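Local coordinates for mRNA interferase toxin YafQ (Escherichia coli, PDB 4MMG), which cleaves ribosome-bound mRNA at lysine codons as the toxin of a type II toxin-antitoxin pair, inhibiting translation elongation and causing bacterial stasis, at residues Asp52-Gly57 / Gly61-His66. The protein carries 1 engineered substitution. Numbering follows the deposited sequence.
Sequences DHPLQG and GYRDAH
The beta hairpin that ends the sheet of this RelE-family toxin pairs edge strand 53-54 antiparallel with strand 63-66. His53 and Asp64 form its hydrogen-bonded pair, Asp64 N giving to His53 O at 2.8 Å and His53 N to Asp64 O at 3.1 Å. Pro54, which has no N-H to give, suits the next, non-hydrogen-bonded position; beyond the strand, Leu55 N adds one more backbone bond, to Tyr62 O at 2.9 Å. A water then bridges Leu55 O and Gly61 N, where positive phi (96°) would jam a side chain against the preceding carbonyl O. On one side of the hairpin Asp64 CB makes a CH-pi contact over the His53 ring face, and branched, apolar Leu55 packs its CD2 against Asp64 CB at 3.6 Å and also meets Phe94. The Asp64 side chain is about 6 Å from that of Gln90, the engineered residue at the inferred proton-donor position. The Arg63 chain, bent at chi3 (67°), lays its guanidinium over Pro54 N. Arg63 NE and NH2 each donate to Asp52 OD2 at 2.9 Å, from the same face of the carboxylate. With Asp52 OD1 hydrogen-bonded to Tyr75 OH of strand 71-77, both carboxylate oxygens are engaged, restraining Asp52 and linking the edge strand to its neighbours.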
ATOM      1  N   ASP A  52       3.563  -1.526  -9.821  1.00 10.46           N
ATOM      2  CA  ASP A  52       2.195  -1.279  -9.405  1.00 10.76           C
ATOM      3  C   ASP A  52       1.188  -1.908 -10.364  1.00 12.78           C
ATOM      4  O   ASP A  52       1.318  -1.783 -11.585  1.00 13.78           O
ATOM      5  CB  ASP A  52       1.952   0.222  -9.304  1.00 10.16           C
ATOM      6  CG  ASP A  52       0.612   0.543  -8.721  1.00 11.28           C
ATOM      7  OD1 ASP A  52       0.406   0.283  -7.511  1.00 13.57           O
ATOM      8  OD2 ASP A  52      -0.248   1.039  -9.478  1.00 14.09           O
ATOM      9  N   HIS A  53       0.175  -2.572  -9.816  1.00 11.60           N
ATOM     10  CA  HIS A  53      -0.839  -3.220 -10.648  1.00 13.28           C
ATOM     11  C   HIS A  53      -2.115  -3.515  -9.876  1.00 12.28           C
ATOM     12  O   HIS A  53      -2.092  -3.629  -8.643  1.00 12.09           O
ATOM     13  CB  HIS A  53      -0.283  -4.515 -11.263  1.00 13.07           C
ATOM     14  CG  HIS A  53      -0.022  -5.601 -10.270  1.00 13.11           C
ATOM     15  ND1 HIS A  53       1.198  -5.768  -9.653  1.00 17.67           N
ATOM     16  CD2 HIS A  53      -0.819  -6.591  -9.803  1.00 13.32           C
ATOM     17  CE1 HIS A  53       1.140  -6.813  -8.844  1.00 18.15           C
ATOM     18  NE2 HIS A  53      -0.075  -7.326  -8.913  1.00 19.41           N
ATOM     19  N   PRO A  54      -3.244  -3.640 -10.594  1.00 13.20           N
ATOM     20  CA  PRO A  54      -4.508  -3.972  -9.928  1.00 14.41           C
ATOM     21  C   PRO A  54      -4.548  -5.430  -9.480  1.00 12.11           C
ATOM     22  O   PRO A  54      -3.824  -6.279 -10.014  1.00 14.09           O
ATOM     23  CB  PRO A  54      -5.553  -3.719 -11.020  1.00 12.99           C
ATOM     24  CG  PRO A  54      -4.814  -3.914 -12.304  1.00 14.41           C
ATOM     25  CD  PRO A  54      -3.434  -3.374 -12.033  1.00 13.23           C
ATOM     26  N   LEU A  55      -5.381  -5.704  -8.481  1.00 11.05           N
ATOM     27  CA  LEU A  55      -5.546  -7.048  -7.951  1.00 12.39           C
ATOM     28  C   LEU A  55      -6.924  -7.616  -8.289  1.00 13.69           C
ATOM     29  O   LEU A  55      -7.870  -6.872  -8.591  1.00 14.59           O
ATOM     30  CB  LEU A  55      -5.374  -7.030  -6.434  1.00 12.43           C
ATOM     31  CG  LEU A  55      -3.975  -6.716  -5.918  1.00 12.18           C
ATOM     32  CD1 LEU A  55      -4.000  -6.498  -4.421  1.00 12.40           C
ATOM     33  CD2 LEU A  55      -3.043  -7.867  -6.258  1.00 15.53           C
ATOM     34  N   GLN A  56      -7.031  -8.939  -8.211  1.00 14.55           N
ATOM     35  CA  GLN A  56      -8.299  -9.641  -8.433  1.00 14.50           C
ATOM     36  C   GLN A  56      -8.629 -10.554  -7.263  1.00 13.28           C
ATOM     37  O   GLN A  56      -7.990 -10.480  -6.213  1.00 14.61           O
ATOM     38  CB  GLN A  56      -8.240 -10.443  -9.734  1.00 18.36           C
ATOM     39  CG  GLN A  56      -8.123  -9.578 -10.992  1.00 21.65           C
ATOM     40  CD  GLN A  56      -9.317  -8.656 -11.195  1.00 27.25           C
ATOM     41  OE1 GLN A  56     -10.410  -8.895 -10.675  1.00 31.52           O
ATOM     42  NE2 GLN A  56      -9.107  -7.587 -11.955  1.00 35.98           N
ATOM     43  N   GLY A  57      -9.620 -11.426  -7.443  1.00 14.85           N
ATOM     44  CA  GLY A  57     -10.022 -12.321  -6.371  1.00 14.06           C
ATOM     45  C   GLY A  57     -10.539 -11.550  -5.173  1.00 12.57           C
ATOM     46  O   GLY A  57     -11.258 -10.563  -5.333  1.00 14.27           O
ATOM     47  N   GLY A  61     -10.632  -4.600  -6.846  1.00 13.01           N
ATOM     48  CA  GLY A  61     -10.863  -3.200  -6.527  1.00 15.99           C
ATOM     49  C   GLY A  61      -9.663  -2.514  -5.892  1.00 15.00           C
ATOM     50  O   GLY A  61      -9.620  -1.282  -5.811  1.00 14.21           O
ATOM     51  N   TYR A  62      -8.700  -3.310  -5.433  1.00 12.26           N
ATOM     52  CA  TYR A  62      -7.475  -2.796  -4.813  1.00 10.64           C
ATOM     53  C   TYR A  62      -6.282  -2.913  -5.762  1.00 12.00           C
ATOM     54  O   TYR A  62      -6.387  -3.518  -6.840  1.00 12.33           O
ATOM     55  CB  TYR A  62      -7.180  -3.556  -3.515  1.00  9.39           C
ATOM     56  CG  TYR A  62      -8.172  -3.315  -2.395  1.00 10.47           C
ATOM     57  CD1 TYR A  62      -9.344  -4.052  -2.306  1.00 10.90           C
ATOM     58  CD2 TYR A  62      -7.926  -2.354  -1.423  1.00 11.47           C
ATOM     59  CE1 TYR A  62     -10.243  -3.841  -1.271  1.00 13.01           C
ATOM     60  CE2 TYR A  62      -8.815  -2.129  -0.390  1.00 12.78           C
ATOM     61  CZ  TYR A  62      -9.975  -2.874  -0.321  1.00 14.42           C
ATOM     62  OH  TYR A  62     -10.859  -2.653   0.715  1.00 16.89           O
ATOM     63  N   ARG A  63      -5.150  -2.342  -5.343  1.00  9.83           N
ATOM     64  CA  ARG A  63      -3.902  -2.379  -6.104  1.00  9.36           C
ATOM     65  C   ARG A  63      -2.760  -2.865  -5.215  1.00  9.32           C
ATOM     66  O   ARG A  63      -2.868  -2.830  -3.985  1.00 10.73           O
ATOM     67  CB  ARG A  63      -3.548  -1.001  -6.661  1.00 11.37           C
ATOM     68  CG  ARG A  63      -4.642  -0.374  -7.510  1.00 11.91           C
ATOM     69  CD  ARG A  63      -4.184   0.928  -8.161  1.00 11.90           C
ATOM     70  NE  ARG A  63      -3.143   0.707  -9.168  1.00 12.68           N
ATOM     71  CZ  ARG A  63      -3.391   0.319 -10.416  1.00 16.06           C
ATOM     72  NH1 ARG A  63      -4.644   0.108 -10.811  1.00 16.37           N
ATOM     73  NH2 ARG A  63      -2.394   0.131 -11.269  1.00 17.86           N
ATOM     74  N   ASP A  64      -1.682  -3.300  -5.863  1.00  9.41           N
ATOM     75  CA  ASP A  64      -0.533  -3.947  -5.240  1.00 11.34           C
ATOM     76  C   ASP A  64       0.714  -3.206  -5.711  1.00 12.35           C
ATOM     77  O   ASP A  64       1.004  -3.186  -6.915  1.00 13.65           O
ATOM     78  CB  ASP A  64      -0.483  -5.407  -5.740  1.00 15.75           C
ATOM     79  CG  ASP A  64       0.682  -6.221  -5.182  1.00 16.46           C
ATOM     80  OD1 ASP A  64       1.815  -5.722  -5.016  1.00 14.18           O
ATOM     81  OD2 ASP A  64       0.468  -7.434  -4.966  1.00 15.87           O
ATOM     82  N   ALA A  65       1.445  -2.586  -4.783  1.00  8.44           N
ATOM     83  CA  ALA A  65       2.767  -2.036  -5.103  1.00  9.38           C
ATOM     84  C   ALA A  65       3.823  -2.724  -4.250  1.00 10.67           C
ATOM     85  O   ALA A  65       3.586  -3.001  -3.072  1.00 10.44           O
ATOM     86  CB  ALA A  65       2.802  -0.529  -4.870  1.00  9.94           C
ATOM     87  N   HIS A  66       4.985  -3.003  -4.833  1.00  9.31           N
ATOM     88  CA  HIS A  66       6.060  -3.640  -4.084  1.00  9.71           C
ATOM     89  C   HIS A  66       6.985  -2.594  -3.482  1.00  9.51           C
ATOM     90  O   HIS A  66       7.626  -1.833  -4.216  1.00 10.65           O
ATOM     91  CB  HIS A  66       6.875  -4.567  -4.990  1.00 10.28           C
ATOM     92  CG  HIS A  66       6.307  -5.945  -5.134  1.00 10.50           C
ATOM     93  ND1 HIS A  66       5.160  -6.211  -5.855  1.00 12.21           N
ATOM     94  CD2 HIS A  66       6.745  -7.140  -4.668  1.00 13.75           C
ATOM     95  CE1 HIS A  66       4.921  -7.510  -5.828  1.00 16.63           C
ATOM     96  NE2 HIS A  66       5.862  -8.096  -5.110  1.00 17.34           N
TER
HETATM   97  O   HOH W   1      -9.306  -4.730  -9.462  1.00 22.38           O